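Local coordinates for effector protein HopAB2 (Pseudomonas syringae pv. tomato, PDB 3TL8), which is recognised by the tomato Pto resistance protein, eliciting immunity, and in susceptible plants acts as a virulence factor that suppresses immune cell death, at residues B[42-45]-B[46-50]. Numbering follows the deposited sequence.
Sequences AALR and GLVQQ
L47 lies one helical turn beyond A43 and L44, its side chain climbing back over them. Its CB is 3.6 Å from L44 O; CG, set beside the backbone N and anti to the carbonyl carbon (chi1 -51°), sits 3.1 Å from A43 O. Both methyls flank A43 O, L47 CD1 at 3.7 Å and L47 CD2 at 4.0 Å, and L47 CD1 ends 4.5 Å from L44 CD1. A branched apolar chain suits a position with helix backbone below and other helices closing in. V48 is exposed, but its branch at CB sets CG2 beside L44 CG (4.2 Å) and over L44 O, at a doubtfully short 2.9 Å, and it also touches L54.

Below runs regular alpha-helical bonding, from G46 N to A42 O through Q49 N to R45 O (2.8 Å). R45 is exposed: A42 CA lies against one face of its guanidinium, toward the rim, and NH1 forms a salt bridge with D41. A43, small and buried, lets loop residues V82 and I84 come close.

The contact forms the last turns of helix 29-49 in the BAK1-binding domain. L47 reaches L57 of helix 54-65 and L102 of helix 98-109, and L44 touches both helices through L54, L106 and M109.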
loop_
_atom_site.group_PDB
_atom_site.type_symbol
_atom_site.label_atom_id
_atom_site.label_comp_id
_atom_site.label_asym_id
_atom_site.label_seq_id
_atom_site.Cartn_x
_atom_site.Cartn_y
_atom_site.Cartn_z
ATOM N N ALA B 42 23.675 -14.218 -3.035
ATOM C CA ALA B 42 25.077 -13.839 -3.083
ATOM C C ALA B 42 25.410 -12.999 -1.848
ATOM O O ALA B 42 26.492 -13.122 -1.270
ATOM C CB ALA B 42 25.386 -13.073 -4.365
ATOM N N ALA B 43 24.458 -12.163 -1.450
ATOM C CA ALA B 43 24.611 -11.284 -0.301
ATOM C C ALA B 43 24.595 -12.086 0.988
ATOM O O ALA B 43 25.373 -11.821 1.904
ATOM C CB ALA B 43 23.499 -10.244 -0.285
ATOM N N LEU B 44 23.701 -13.065 1.054
ATOM C CA LEU B 44 23.608 -13.937 2.217
ATOM C C LEU B 44 24.850 -14.812 2.342
ATOM O O LEU B 44 25.332 -15.064 3.444
ATOM C CB LEU B 44 22.377 -14.822 2.115
ATOM C CG LEU B 44 22.215 -15.823 3.247
ATOM C CD1 LEU B 44 21.845 -15.093 4.517
ATOM C CD2 LEU B 44 21.169 -16.855 2.889
ATOM N N ARG B 45 25.364 -15.275 1.206
ATOM C CA ARG B 45 26.583 -16.075 1.200
ATOM C C ARG B 45 27.701 -15.313 1.886
ATOM O O ARG B 45 28.406 -15.867 2.725
ATOM C CB ARG B 45 27.005 -16.436 -0.222
ATOM C CG ARG B 45 26.485 -17.778 -0.699
ATOM C CD ARG B 45 27.286 -18.274 -1.893
ATOM N NE ARG B 45 27.252 -17.334 -3.008
ATOM C CZ ARG B 45 26.263 -17.271 -3.890
ATOM N NH1 ARG B 45 25.229 -18.089 -3.775
ATOM N NH2 ARG B 45 26.302 -16.390 -4.881
ATOM N N GLY B 46 27.848 -14.039 1.531
ATOM C CA GLY B 46 28.867 -13.186 2.119
ATOM C C GLY B 46 28.703 -13.003 3.619
ATOM O O GLY B 46 29.684 -13.057 4.367
ATOM N N LEU B 47 27.464 -12.787 4.057
ATOM C CA LEU B 47 27.170 -12.608 5.475
ATOM C C LEU B 47 27.497 -13.876 6.261
ATOM O O LEU B 47 27.904 -13.807 7.419
ATOM C CB LEU B 47 25.700 -12.226 5.689
ATOM C CG LEU B 47 25.133 -11.062 4.873
ATOM C CD1 LEU B 47 23.627 -11.005 5.027
ATOM C CD2 LEU B 47 25.773 -9.739 5.264
ATOM N N VAL B 48 27.301 -15.032 5.636
ATOM C CA VAL B 48 27.672 -16.295 6.259
ATOM C C VAL B 48 29.193 -16.421 6.212
ATOM O O VAL B 48 29.822 -16.967 7.123
ATOM C CB VAL B 48 27.024 -17.506 5.560
ATOM C CG1 VAL B 48 27.266 -18.776 6.366
ATOM C CG2 VAL B 48 25.530 -17.284 5.368
ATOM N N GLN B 49 29.774 -15.897 5.139
ATOM C CA GLN B 49 31.215 -15.885 4.980
ATOM C C GLN B 49 31.865 -15.066 6.086
ATOM O O GLN B 49 32.910 -15.446 6.616
ATOM C CB GLN B 49 31.598 -15.295 3.624
ATOM C CG GLN B 49 32.762 -14.319 3.713
ATOM C CD GLN B 49 33.156 -13.743 2.372
ATOM O OE1 GLN B 49 32.348 -13.106 1.693
ATOM N NE2 GLN B 49 34.407 -13.963 1.981
ATOM N N GLN B 50 31.248 -13.941 6.433
ATOM C CA GLN B 50 31.843 -13.020 7.397
ATOM C C GLN B 50 31.413 -13.292 8.837
ATOM O O GLN B 50 31.451 -12.399 9.684
ATOM C CB GLN B 50 31.555 -11.571 7.003
ATOM C CG GLN B 50 32.096 -11.216 5.633
ATOM C CD GLN B 50 31.867 -9.767 5.261
ATOM O OE1 GLN B 50 31.432 -8.957 6.083
ATOM N NE2 GLN B 50 32.161 -9.431 4.010
#